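Local coordinates for choline/ethanolamine kinase family protein (Mesorhizobium loti, PDB 3DXQ), which probably phosphorylates a small alcohol such as ethanolamine, as a kinase of the phosphotransferase enzyme family, at residues 207-212 against 225-230; 107-112 against 190-195; 116-121 against 174-179; 170-175 against 202-207. All coordinates share one frame; numbering follows the deposited sequence.

Interaction 1 (207-212 against 225-230); sequences WDLGDL and ELMRAY
Leu209 holds its CG beside the backbone N and anti to the carbonyl carbon (chi1 -80°). Tyr230 does the reverse, with CG anti to its backbone N (chi1 179°). Together these torsions lay the two methyls of Leu209 against the phenol ring. Leu209 CD1 sits over the middle of one face, 4.0 Å from the centroid of the Tyr230 ring and only 11° off the ring normal, a CH-pi contact. Leu209 CD2 lies nearer the root of the tyrosine side chain, 3.7 Å from Tyr230 CD2. That same Leu209 methyl also meets CG of selenomethionine Met227 at 4.2 Å, and the selenium end of Met227 then bends away toward helix 237-263.

Leu226, with CG anti to its backbone N, packs one turn earlier than Tyr230 on the same helix. Its CD2 rests 4.1 Å from CB of Leu209, and the two side chains cross obliquely. Its other methyl, CD1, touches CD2 of Leu212 at 4.2 Å. The contact joins helices 206-215 and 220-231, which run roughly antiparallel in the helical C-terminal lobe of this kinase-like fold. Their segment axes stay 11.1 Å apart, so leucine side chains and the Tyr230 ring bridge the gap. No hydrogen bond crosses between the segments.

Helix 106-118 packs beside both helices, with Phe114 against Leu209 and Ala110 against Leu212. The polar end of Tyr230 is held elsewhere: its OH is hydrogen-bonded to His118 ND1. Asp208 OD1 accepts from Cys178 N, and Asp208 OD2 meets both His118 NE2 and His177 N.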
loop_
_atom_site.group_PDB
_atom_site.type_symbol
_atom_site.label_atom_id
_atom_site.label_comp_id
_atom_site.label_asym_id
_atom_site.label_seq_id
_atom_site.Cartn_x
_atom_site.Cartn_y
_atom_site.Cartn_z
ATOM N N TRP A 207 -7.098 -6.493 -3.771
ATOM C CA TRP A 207 -5.649 -6.347 -3.748
ATOM C C TRP A 207 -5.260 -5.559 -2.501
ATOM O O TRP A 207 -4.262 -5.879 -1.846
ATOM C CB TRP A 207 -5.126 -5.610 -4.966
ATOM C CG TRP A 207 -3.766 -5.106 -4.740
ATOM C CD1 TRP A 207 -3.421 -3.913 -4.172
ATOM C CD2 TRP A 207 -2.546 -5.776 -5.057
ATOM N NE1 TRP A 207 -2.051 -3.797 -4.114
ATOM C CE2 TRP A 207 -1.488 -4.920 -4.662
ATOM C CE3 TRP A 207 -2.242 -7.002 -5.645
ATOM C CZ2 TRP A 207 -0.162 -5.259 -4.824
ATOM C CZ3 TRP A 207 -0.913 -7.345 -5.809
ATOM C CH2 TRP A 207 0.115 -6.478 -5.395
ATOM N N ASP A 208 -6.045 -4.526 -2.193
ATOM C CA ASP A 208 -5.816 -3.698 -1.022
ATOM C C ASP A 208 -5.862 -4.512 0.258
ATOM O O ASP A 208 -4.984 -4.364 1.134
ATOM C CB ASP A 208 -6.856 -2.554 -0.946
ATOM C CG ASP A 208 -6.488 -1.348 -1.821
ATOM O OD1 ASP A 208 -5.380 -1.340 -2.430
ATOM O OD2 ASP A 208 -7.296 -0.385 -1.868
ATOM N N LEU A 209 -6.885 -5.359 0.369
ATOM C CA LEU A 209 -7.034 -6.241 1.543
ATOM C C LEU A 209 -5.859 -7.192 1.651
ATOM O O LEU A 209 -5.285 -7.352 2.730
ATOM C CB LEU A 209 -8.363 -7.013 1.537
ATOM C CG LEU A 209 -9.564 -6.179 2.031
ATOM C CD1 LEU A 209 -9.875 -4.963 1.141
ATOM C CD2 LEU A 209 -10.828 -7.010 2.180
ATOM N N GLY A 210 -5.473 -7.792 0.532
ATOM C CA GLY A 210 -4.347 -8.742 0.557
ATOM C C GLY A 210 -3.035 -8.066 0.923
ATOM O O GLY A 210 -2.210 -8.614 1.671
ATOM N N ASP A 211 -2.850 -6.858 0.398
ATOM C CA ASP A 211 -1.618 -6.114 0.619
ATOM C C ASP A 211 -1.468 -5.723 2.082
ATOM O O ASP A 211 -0.414 -5.939 2.684
ATOM C CB ASP A 211 -1.589 -4.878 -0.263
ATOM C CG ASP A 211 -0.191 -4.256 -0.383
ATOM O OD1 ASP A 211 0.433 -3.873 0.616
ATOM O OD2 ASP A 211 0.262 -4.090 -1.518
ATOM N N LEU A 212 -2.520 -5.167 2.659
ATOM C CA LEU A 212 -2.492 -4.807 4.068
ATOM C C LEU A 212 -2.193 -6.017 4.920
ATOM O O LEU A 212 -1.367 -5.944 5.823
ATOM C CB LEU A 212 -3.832 -4.208 4.486
ATOM C CG LEU A 212 -4.033 -3.914 5.960
ATOM C CD1 LEU A 212 -2.785 -3.209 6.515
ATOM C CD2 LEU A 212 -5.311 -3.055 6.149
ATOM N N GLU A 225 -11.569 -10.581 10.685
ATOM C CA GLU A 225 -12.072 -9.323 11.180
ATOM C C GLU A 225 -12.048 -8.257 10.069
ATOM O O GLU A 225 -12.996 -7.490 9.945
ATOM C CB GLU A 225 -11.281 -8.870 12.412
ATOM C CG GLU A 225 -11.951 -7.729 13.139
ATOM C CD GLU A 225 -11.024 -7.039 14.094
ATOM O OE1 GLU A 225 -10.353 -7.722 14.883
ATOM O OE2 GLU A 225 -10.973 -5.800 14.047
ATOM N N LEU A 226 -10.975 -8.242 9.267
ATOM C CA LEU A 226 -10.807 -7.294 8.144
ATOM C C LEU A 226 -11.876 -7.509 7.076
ATOM O O LEU A 226 -12.549 -6.581 6.658
ATOM C CB LEU A 226 -9.424 -7.490 7.505
ATOM C CG LEU A 226 -9.063 -6.730 6.221
ATOM C CD1 LEU A 226 -8.938 -5.180 6.459
ATOM C CD2 LEU A 226 -7.795 -7.296 5.588
HETATM N N MSE A 227 -12.019 -8.750 6.633
HETATM C CA MSE A 227 -12.955 -9.068 5.563
HETATM C C MSE A 227 -14.400 -8.892 6.001
HETATM O O MSE A 227 -15.233 -8.357 5.252
HETATM C CB MSE A 227 -12.697 -10.489 5.036
HETATM C CG MSE A 227 -11.372 -10.582 4.299
HETATM SE SE MSE A 227 -10.940 -12.335 3.552
HETATM C CE MSE A 227 -11.089 -13.405 5.302
ATOM N N ARG A 228 -14.702 -9.324 7.215
ATOM C CA ARG A 228 -16.050 -9.195 7.718
ATOM C C ARG A 228 -16.446 -7.732 7.763
ATOM O O ARG A 228 -17.555 -7.402 7.387
ATOM C CB ARG A 228 -16.184 -9.853 9.093
ATOM C CG ARG A 228 -17.565 -9.717 9.742
ATOM C CD ARG A 228 -17.618 -10.431 11.096
ATOM N NE ARG A 228 -17.612 -11.889 10.935
ATOM C CZ ARG A 228 -18.690 -12.634 10.668
ATOM N NH1 ARG A 228 -19.897 -12.079 10.522
ATOM N NH2 ARG A 228 -18.558 -13.949 10.538
ATOM N N ALA A 229 -15.547 -6.862 8.221
ATOM C CA ALA A 229 -15.845 -5.429 8.305
ATOM C C ALA A 229 -15.946 -4.845 6.922
ATOM O O ALA A 229 -16.743 -3.949 6.688
ATOM C CB ALA A 229 -14.783 -4.682 9.123
ATOM N N TYR A 230 -15.124 -5.357 6.010
ATOM C CA TYR A 230 -15.112 -4.866 4.626
ATOM C C TYR A 230 -16.364 -5.223 3.828
ATOM O O TYR A 230 -16.926 -4.360 3.159
ATOM C CB TYR A 230 -13.880 -5.385 3.873
ATOM C CG TYR A 230 -13.830 -4.928 2.449
ATOM C CD1 TYR A 230 -13.472 -3.619 2.129
ATOM C CD2 TYR A 230 -14.191 -5.781 1.414
ATOM C CE1 TYR A 230 -13.471 -3.174 0.806
ATOM C CE2 TYR A 230 -14.164 -5.352 0.083
ATOM C CZ TYR A 230 -13.800 -4.066 -0.213
ATOM O OH TYR A 230 -13.790 -3.665 -1.525
#

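Interaction 2 (107-112 against 190-195); sequences PARAGE and ERMWIV
The Trp193 ring has the guanidinium of Arg191 over one face, with Arg191 CZ 3.8 Å above the plane and over its centre. Arg191 lies just before, and Trp193 within, strand 192-194, an outermost strand of the small three-stranded antiparallel sheet of the kinase-like fold. Arg191 is fixed further by a hydrogen bond from NH2 to Gly69 O. Between these two residues the chain turns Met192 the other way, toward helix 106-118.

Met192, a selenomethionine, is bent at chi2 (-98°), which brings its CE back toward the Arg109 side chain. Its CG lies 3.5 Å from CB of Arg109 and 3.4 Å from the Arg109 carbonyl O. Arg109 leans toward the start of strand 192-194, and its aliphatic part runs alongside the Glu190 backbone. The charged tip goes beyond the segments. NE forms a salt bridge with Asp187, and NH1 bonds to Pro104 O.

An alanine in place of Arg109 would remove these bonds to Asp187 and Pro104 O, and would probably loosen the junction of helix and strand. No hydrogen bond links the two segments. The methyl CE of Met192 ends 4.0 Å from Arg109 CB.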
loop_
_atom_site.group_PDB
_atom_site.type_symbol
_atom_site.label_atom_id
_atom_site.label_comp_id
_atom_site.label_asym_id
_atom_site.label_seq_id
_atom_site.Cartn_x
_atom_site.Cartn_y
_atom_site.Cartn_z
ATOM N N PRO A 107 -8.158 -3.886 12.713
ATOM C CA PRO A 107 -8.351 -4.451 11.360
ATOM C C PRO A 107 -9.732 -4.092 10.802
ATOM O O PRO A 107 -9.872 -3.744 9.621
ATOM C CB PRO A 107 -8.215 -5.948 11.570
ATOM C CG PRO A 107 -7.359 -6.076 12.840
ATOM C CD PRO A 107 -7.828 -4.919 13.708
ATOM N N ALA A 108 -10.744 -4.139 11.653
ATOM C CA ALA A 108 -12.089 -3.870 11.188
ATOM C C ALA A 108 -12.150 -2.427 10.688
ATOM O O ALA A 108 -12.731 -2.142 9.640
ATOM C CB ALA A 108 -13.105 -4.120 12.294
ATOM N N ARG A 109 -11.512 -1.524 11.422
ATOM C CA ARG A 109 -11.514 -0.125 11.042
ATOM C C ARG A 109 -10.789 0.077 9.724
ATOM O O ARG A 109 -11.171 0.976 8.956
ATOM C CB ARG A 109 -10.961 0.765 12.175
ATOM C CG ARG A 109 -11.950 0.878 13.376
ATOM C CD ARG A 109 -11.612 1.993 14.377
ATOM N NE ARG A 109 -10.390 1.771 15.128
ATOM C CZ ARG A 109 -10.271 0.892 16.119
ATOM N NH1 ARG A 109 -11.312 0.156 16.490
ATOM N NH2 ARG A 109 -9.108 0.743 16.738
ATOM N N ALA A 110 -9.764 -0.740 9.454
ATOM C CA ALA A 110 -9.099 -0.718 8.146
ATOM C C ALA A 110 -10.081 -1.163 7.046
ATOM O O ALA A 110 -10.160 -0.542 5.988
ATOM C CB ALA A 110 -7.882 -1.606 8.155
ATOM N N GLY A 111 -10.836 -2.229 7.307
ATOM C CA GLY A 111 -11.841 -2.735 6.370
ATOM C C GLY A 111 -12.930 -1.715 6.104
ATOM O O GLY A 111 -13.362 -1.533 4.966
ATOM N N GLU A 112 -13.344 -1.007 7.144
ATOM C CA GLU A 112 -14.346 0.060 6.991
ATOM C C GLU A 112 -13.792 1.182 6.123
ATOM O O GLU A 112 -14.515 1.708 5.274
ATOM C CB GLU A 112 -14.837 0.551 8.366
ATOM C CG GLU A 112 -15.840 -0.490 8.997
ATOM C CD GLU A 112 -15.825 -0.646 10.554
ATOM O OE1 GLU A 112 -15.301 0.225 11.301
ATOM O OE2 GLU A 112 -16.362 -1.685 11.031
ATOM N N GLU A 190 -11.935 5.491 16.563
ATOM C CA GLU A 190 -13.115 4.961 15.909
ATOM C C GLU A 190 -13.052 4.831 14.389
ATOM O O GLU A 190 -13.891 4.160 13.794
ATOM C CB GLU A 190 -14.283 5.866 16.300
ATOM C CG GLU A 190 -14.627 5.773 17.809
ATOM C CD GLU A 190 -15.267 7.040 18.391
ATOM O OE1 GLU A 190 -15.701 7.928 17.630
ATOM O OE2 GLU A 190 -15.320 7.146 19.631
ATOM N N ARG A 191 -12.057 5.450 13.762
ATOM C CA ARG A 191 -11.923 5.393 12.316
ATOM C C ARG A 191 -10.485 5.573 11.846
ATOM O O ARG A 191 -9.647 6.226 12.501
ATOM C CB ARG A 191 -12.822 6.441 11.638
ATOM C CG ARG A 191 -12.411 7.899 11.854
ATOM C CD ARG A 191 -12.998 8.780 10.757
ATOM N NE ARG A 191 -12.553 8.319 9.446
ATOM C CZ ARG A 191 -13.007 8.782 8.281
ATOM N NH1 ARG A 191 -13.937 9.737 8.232
ATOM N NH2 ARG A 191 -12.511 8.275 7.158
HETATM N N MSE A 192 -10.225 4.998 10.685
HETATM C CA MSE A 192 -8.922 5.041 10.081
HETATM C C MSE A 192 -9.018 6.007 8.954
HETATM O O MSE A 192 -10.041 6.034 8.281
HETATM C CB MSE A 192 -8.586 3.698 9.469
HETATM C CG MSE A 192 -8.526 2.602 10.451
HETATM SE SE MSE A 192 -6.748 2.316 10.908
HETATM C CE MSE A 192 -6.978 1.101 12.511
ATOM N N TRP A 193 -7.967 6.809 8.789
ATOM C CA TRP A 193 -7.758 7.574 7.587
ATOM C C TRP A 193 -6.583 6.899 6.885
ATOM O O TRP A 193 -5.828 6.139 7.493
ATOM C CB TRP A 193 -7.392 8.990 7.910
ATOM C CG TRP A 193 -8.400 9.756 8.734
ATOM C CD1 TRP A 193 -8.513 9.765 10.090
ATOM C CD2 TRP A 193 -9.372 10.668 8.245
ATOM N NE1 TRP A 193 -9.517 10.612 10.480
ATOM C CE2 TRP A 193 -10.062 11.186 9.369
ATOM C CE3 TRP A 193 -9.743 11.088 6.968
ATOM C CZ2 TRP A 193 -11.101 12.117 9.254
ATOM C CZ3 TRP A 193 -10.781 12.021 6.845
ATOM C CH2 TRP A 193 -11.448 12.524 7.989
ATOM N N ILE A 194 -6.435 7.157 5.594
ATOM C CA ILE A 194 -5.322 6.600 4.834
ATOM C C ILE A 194 -4.617 7.747 4.092
ATOM O O ILE A 194 -5.277 8.653 3.592
ATOM C CB ILE A 194 -5.794 5.513 3.835
ATOM C CG1 ILE A 194 -6.883 4.635 4.475
ATOM C CG2 ILE A 194 -4.627 4.683 3.385
ATOM C CD1 ILE A 194 -7.443 3.561 3.601
ATOM N N VAL A 195 -3.283 7.682 4.047
ATOM C CA VAL A 195 -2.437 8.668 3.374
ATOM C C VAL A 195 -1.507 7.976 2.381
ATOM O O VAL A 195 -1.437 6.758 2.370
ATOM C CB VAL A 195 -1.581 9.449 4.409
ATOM C CG1 VAL A 195 -2.470 9.989 5.499
ATOM C CG2 VAL A 195 -0.470 8.550 5.009
#

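Interaction 3 (116-121 against 174-179); sequences KLHGSG and AACHCD
His118 closes helix 106-118 with its CG beside the backbone N (chi1 -60°), which swings the imidazole toward strand 174-176. That strand leads into a loop whose His-Cys-Asp sequence matches the start of the catalytic loop in kinases of this fold. The imidazole edge meets the strand: His118 CD2 lies 3.3 Å from Ala175 O, close to the ring plane. Cys176 holds its SG beside its own backbone N, and SG approaches the ring obliquely, 3.6 Å from His118 NE2. At the root of the side chain, CB of His118 touches CB of Ala174 at 3.9 Å. With both ring nitrogens engaged, by Tyr230 and Asp208, the ring's rotation is fixed, and the carboxylate would probably favour a proton on NE2. A leucine in place of His118 would lose both of these hydrogen bonds and would probably leave Asp208 less firmly placed beside the loop.

Leu117 has the other torsion, CG anti to the backbone N (chi1 173°). Its branch packs against the Ala175 carbonyl, and Leu117 CD2 reaches 3.9 Å from His177 N. After the helix the chain turns, and Leu117 O accepts from both Ser120 N and Ser120 OG.

His177 CG is anti to its backbone N (chi1 -178°), which carries the ring away from the helix. Its NE2 is bonded to Val195 O, so that nitrogen probably carries the proton. The other ring nitrogen, His177 ND1, accepts from Asp179 N at 3.1 Å, nearly in the ring plane.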
loop_
_atom_site.group_PDB
_atom_site.type_symbol
_atom_site.label_atom_id
_atom_site.label_comp_id
_atom_site.label_asym_id
_atom_site.label_seq_id
_atom_site.Cartn_x
_atom_site.Cartn_y
_atom_site.Cartn_z
ATOM N N LYS A 116 -15.339 2.268 2.481
ATOM C CA LYS A 116 -15.729 3.618 2.157
ATOM C C LYS A 116 -15.055 4.047 0.868
ATOM O O LYS A 116 -15.705 4.659 -0.000
ATOM C CB LYS A 116 -15.358 4.565 3.290
ATOM C CG LYS A 116 -16.088 5.905 3.220
ATOM C CD LYS A 116 -15.944 6.652 4.556
ATOM C CE LYS A 116 -16.442 8.072 4.503
ATOM N NZ LYS A 116 -15.921 8.778 5.689
ATOM N N LEU A 117 -13.773 3.698 0.749
ATOM C CA LEU A 117 -12.976 4.057 -0.425
ATOM C C LEU A 117 -13.512 3.433 -1.674
ATOM O O LEU A 117 -13.845 4.135 -2.616
ATOM C CB LEU A 117 -11.508 3.645 -0.250
ATOM C CG LEU A 117 -10.586 3.815 -1.466
ATOM C CD1 LEU A 117 -10.527 5.292 -1.869
ATOM C CD2 LEU A 117 -9.179 3.230 -1.224
ATOM N N HIS A 118 -13.568 2.108 -1.689
ATOM C CA HIS A 118 -13.994 1.364 -2.881
ATOM C C HIS A 118 -15.432 1.668 -3.241
ATOM O O HIS A 118 -15.794 1.739 -4.398
ATOM C CB HIS A 118 -13.808 -0.127 -2.675
ATOM C CG HIS A 118 -12.393 -0.526 -2.402
ATOM N ND1 HIS A 118 -12.061 -1.697 -1.764
ATOM C CD2 HIS A 118 -11.225 0.105 -2.662
ATOM C CE1 HIS A 118 -10.747 -1.777 -1.650
ATOM N NE2 HIS A 118 -10.214 -0.700 -2.194
ATOM N N GLY A 119 -16.250 1.883 -2.234
ATOM C CA GLY A 119 -17.650 2.240 -2.443
ATOM C C GLY A 119 -17.893 3.682 -2.772
ATOM O O GLY A 119 -19.050 4.066 -2.945
ATOM N N SER A 120 -16.835 4.488 -2.859
ATOM C CA SER A 120 -16.973 5.935 -3.152
ATOM C C SER A 120 -17.104 6.262 -4.648
ATOM O O SER A 120 -17.115 5.389 -5.509
ATOM C CB SER A 120 -15.765 6.697 -2.614
ATOM O OG SER A 120 -14.620 6.473 -3.432
ATOM N N GLY A 121 -17.194 7.543 -4.948
ATOM C CA GLY A 121 -17.226 7.989 -6.328
ATOM C C GLY A 121 -15.839 8.373 -6.813
ATOM O O GLY A 121 -15.692 8.850 -7.942
ATOM N N ALA A 174 -12.158 -1.162 -8.679
ATOM C CA ALA A 174 -12.421 -0.120 -7.722
ATOM C C ALA A 174 -11.212 0.805 -7.609
ATOM O O ALA A 174 -10.075 0.405 -7.932
ATOM C CB ALA A 174 -12.733 -0.754 -6.375
ATOM N N ALA A 175 -11.471 2.036 -7.158
ATOM C CA ALA A 175 -10.414 2.987 -6.817
ATOM C C ALA A 175 -9.619 2.483 -5.602
ATOM O O ALA A 175 -10.060 2.619 -4.479
ATOM C CB ALA A 175 -11.035 4.357 -6.504
ATOM N N CYS A 176 -8.442 1.908 -5.839
ATOM C CA CYS A 176 -7.652 1.299 -4.781
ATOM C C CYS A 176 -6.395 2.059 -4.411
ATOM O O CYS A 176 -5.749 2.665 -5.252
ATOM C CB CYS A 176 -7.272 -0.114 -5.196
ATOM S SG CYS A 176 -8.696 -1.175 -5.441
ATOM N N HIS A 177 -6.038 1.983 -3.133
ATOM C CA HIS A 177 -4.832 2.621 -2.637
ATOM C C HIS A 177 -3.579 1.943 -3.187
ATOM O O HIS A 177 -2.608 2.624 -3.492
ATOM C CB HIS A 177 -4.803 2.568 -1.124
ATOM C CG HIS A 177 -3.613 3.233 -0.530
ATOM N ND1 HIS A 177 -2.370 2.635 -0.502
ATOM C CD2 HIS A 177 -3.470 4.447 0.060
ATOM C CE1 HIS A 177 -1.508 3.457 0.075
ATOM N NE2 HIS A 177 -2.150 4.562 0.427
ATOM N N CYS A 178 -3.597 0.608 -3.251
ATOM C CA CYS A 178 -2.535 -0.199 -3.881
ATOM C C CYS A 178 -1.232 -0.431 -3.124
ATOM O O CYS A 178 -0.502 -1.353 -3.458
ATOM C CB CYS A 178 -2.216 0.321 -5.276
ATOM S SG CYS A 178 -3.606 0.146 -6.386
ATOM N N ASP A 179 -0.915 0.400 -2.141
ATOM C CA ASP A 179 0.249 0.154 -1.300
ATOM C C ASP A 179 -0.081 0.481 0.149
ATOM O O ASP A 179 0.560 1.337 0.753
ATOM C CB ASP A 179 1.458 0.975 -1.775
ATOM C CG ASP A 179 2.752 0.605 -1.039
ATOM O OD1 ASP A 179 3.015 -0.606 -0.830
ATOM O OD2 ASP A 179 3.496 1.538 -0.677
#

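Interaction 4 (170-175 against 202-207); sequences PLPLAA and MNDPLW
Strands 174-176 and 201-203 pair antiparallel, with Ala174 and Asn203 as a hydrogen-bonded pair and Ala175 and Met202 as a non-hydrogen-bonded one. Ala174 N gives to Asn203 O at 2.8 Å, nearly straight (167°) and almost along the C=O axis. In return Asn203 N gives to Ala174 O at 2.9 Å.

Met202, a selenomethionine, is bent at chi2 and chi3 and curls back over the partner strand. On the face that carries Ala175 and Met202, SE of Met202 comes 4.2 Å from CB of Ala175. Leu173 crosses Met202 at about a right angle, with Leu173 CD2 3.9 Å from the Met202 CB. On the face that carries Ala174 and Asn203, the ring of Pro205 packs against the methyl of Ala174. Pro172 and Pro205 also meet at about a right angle, CG to CG at 4.0 Å.

Asp204 has CG anti to its backbone N (chi1 -176°). Its OD1 accepts from Leu206 N at 3.3 Å, a capping bond ahead of helix 206-215, met from above the carboxylate plane. The methyls of Leu171 border the carboxylate, with Leu171 CD2 3.8 Å from Asp204 OD2. Helix 237-263 supplies further partners: Arg242 makes a salt bridge with OD1, and Tyr246 OH is bonded to OD2.

The buried carboxylate of Asp204 is therefore well satisfied, and its Arg242 partner and the helix start would probably favour the ionised form.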
loop_
_atom_site.group_PDB
_atom_site.type_symbol
_atom_site.label_atom_id
_atom_site.label_comp_id
_atom_site.label_asym_id
_atom_site.label_seq_id
_atom_site.Cartn_x
_atom_site.Cartn_y
_atom_site.Cartn_z
ATOM N N PRO A 170 -14.450 -12.355 -14.694
ATOM C CA PRO A 170 -14.437 -10.900 -14.552
ATOM C C PRO A 170 -14.233 -10.524 -13.093
ATOM O O PRO A 170 -14.887 -11.102 -12.223
ATOM C CB PRO A 170 -15.845 -10.488 -14.981
ATOM C CG PRO A 170 -16.335 -11.621 -15.818
ATOM C CD PRO A 170 -15.678 -12.850 -15.341
ATOM N N LEU A 171 -13.323 -9.593 -12.819
ATOM C CA LEU A 171 -13.106 -9.126 -11.470
ATOM C C LEU A 171 -13.658 -7.701 -11.379
ATOM O O LEU A 171 -13.652 -6.958 -12.360
ATOM C CB LEU A 171 -11.627 -9.144 -11.147
ATOM C CG LEU A 171 -10.965 -10.515 -11.281
ATOM C CD1 LEU A 171 -9.472 -10.358 -11.463
ATOM C CD2 LEU A 171 -11.304 -11.380 -10.078
ATOM N N PRO A 172 -14.151 -7.316 -10.205
ATOM C CA PRO A 172 -14.628 -5.968 -10.074
ATOM C C PRO A 172 -13.442 -5.005 -10.068
ATOM O O PRO A 172 -12.313 -5.440 -9.814
ATOM C CB PRO A 172 -15.329 -5.977 -8.717
ATOM C CG PRO A 172 -14.647 -7.069 -7.934
ATOM C CD PRO A 172 -14.261 -8.091 -8.955
ATOM N N LEU A 173 -13.716 -3.734 -10.365
ATOM C CA LEU A 173 -12.699 -2.693 -10.478
ATOM C C LEU A 173 -13.076 -1.522 -9.559
ATOM O O LEU A 173 -14.184 -0.975 -9.613
ATOM C CB LEU A 173 -12.586 -2.211 -11.924
ATOM C CG LEU A 173 -11.216 -1.675 -12.358
ATOM C CD1 LEU A 173 -10.162 -2.816 -12.477
ATOM C CD2 LEU A 173 -11.341 -0.933 -13.668
ATOM N N ALA A 174 -12.158 -1.162 -8.679
ATOM C CA ALA A 174 -12.421 -0.120 -7.722
ATOM C C ALA A 174 -11.212 0.805 -7.609
ATOM O O ALA A 174 -10.075 0.405 -7.932
ATOM C CB ALA A 174 -12.733 -0.754 -6.375
ATOM N N ALA A 175 -11.471 2.036 -7.158
ATOM C CA ALA A 175 -10.414 2.987 -6.817
ATOM C C ALA A 175 -9.619 2.483 -5.602
ATOM O O ALA A 175 -10.060 2.619 -4.479
ATOM C CB ALA A 175 -11.035 4.357 -6.504
HETATM N N MSE A 202 -6.994 2.171 -10.437
HETATM C CA MSE A 202 -8.151 1.300 -10.506
HETATM C C MSE A 202 -7.544 -0.096 -10.398
HETATM O O MSE A 202 -6.500 -0.353 -10.999
HETATM C CB MSE A 202 -8.896 1.470 -11.828
HETATM C CG MSE A 202 -9.387 2.867 -12.105
HETATM SE SE MSE A 202 -10.412 3.580 -10.581
HETATM C CE MSE A 202 -11.939 2.285 -10.647
ATOM N N ASN A 203 -8.185 -0.977 -9.624
ATOM C CA ASN A 203 -7.663 -2.291 -9.340
ATOM C C ASN A 203 -8.771 -3.197 -8.788
ATOM O O ASN A 203 -9.905 -2.755 -8.541
ATOM C CB ASN A 203 -6.536 -2.144 -8.307
ATOM C CG ASN A 203 -5.619 -3.366 -8.232
ATOM O OD1 ASN A 203 -5.796 -4.344 -8.944
ATOM N ND2 ASN A 203 -4.634 -3.298 -7.352
ATOM N N ASP A 204 -8.443 -4.481 -8.637
ATOM C CA ASP A 204 -9.301 -5.435 -7.938
ATOM C C ASP A 204 -9.271 -5.018 -6.471
ATOM O O ASP A 204 -8.217 -5.083 -5.853
ATOM C CB ASP A 204 -8.728 -6.830 -8.098
ATOM C CG ASP A 204 -9.584 -7.902 -7.486
ATOM O OD1 ASP A 204 -10.500 -7.582 -6.696
ATOM O OD2 ASP A 204 -9.297 -9.085 -7.807
ATOM N N PRO A 205 -10.419 -4.587 -5.913
ATOM C CA PRO A 205 -10.484 -4.099 -4.553
ATOM C C PRO A 205 -9.806 -4.998 -3.541
ATOM O O PRO A 205 -9.271 -4.497 -2.555
ATOM C CB PRO A 205 -12.000 -4.054 -4.270
ATOM C CG PRO A 205 -12.637 -4.825 -5.355
ATOM C CD PRO A 205 -11.758 -4.604 -6.523
ATOM N N LEU A 206 -9.830 -6.306 -3.769
ATOM C CA LEU A 206 -9.215 -7.246 -2.833
ATOM C C LEU A 206 -7.692 -7.242 -2.851
ATOM O O LEU A 206 -7.050 -7.916 -2.030
ATOM C CB LEU A 206 -9.770 -8.673 -3.031
ATOM C CG LEU A 206 -11.277 -8.761 -2.834
ATOM C CD1 LEU A 206 -11.731 -10.190 -2.669
ATOM C CD2 LEU A 206 -11.747 -7.876 -1.656
ATOM N N TRP A 207 -7.098 -6.493 -3.771
ATOM C CA TRP A 207 -5.649 -6.347 -3.748
ATOM C C TRP A 207 -5.260 -5.559 -2.501
ATOM O O TRP A 207 -4.262 -5.879 -1.846
ATOM C CB TRP A 207 -5.126 -5.610 -4.966
ATOM C CG TRP A 207 -3.766 -5.106 -4.740
ATOM C CD1 TRP A 207 -3.421 -3.913 -4.172
ATOM C CD2 TRP A 207 -2.546 -5.776 -5.057
ATOM N NE1 TRP A 207 -2.051 -3.797 -4.114
ATOM C CE2 TRP A 207 -1.488 -4.920 -4.662
ATOM C CE3 TRP A 207 -2.242 -7.002 -5.645
ATOM C CZ2 TRP A 207 -0.162 -5.259 -4.824
ATOM C CZ3 TRP A 207 -0.913 -7.345 -5.809
ATOM C CH2 TRP A 207 0.115 -6.478 -5.395
#

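Interactions 1 and 3 are buried. Interactions 2 and 4 are partly buried, with some touching residues exposed. Helix 106-118 serves both interaction 2, near its N-terminal half, and interaction 3, at its C-terminal end. Strand 174-176 is shared by interactions 3 and 4, and helix 206-215 by 1 and 4. The chemistry follows the place. Interaction 1 is apolar between helices, and interaction 2 joins a helix to a sheet edge through long side chains. Interaction 3 brings a histidine edge to a strand, while interaction 4 alone has backbone hydrogen bonds across its segments. Polar side chains of interactions 1 and 2 bond to residues beyond their own segments.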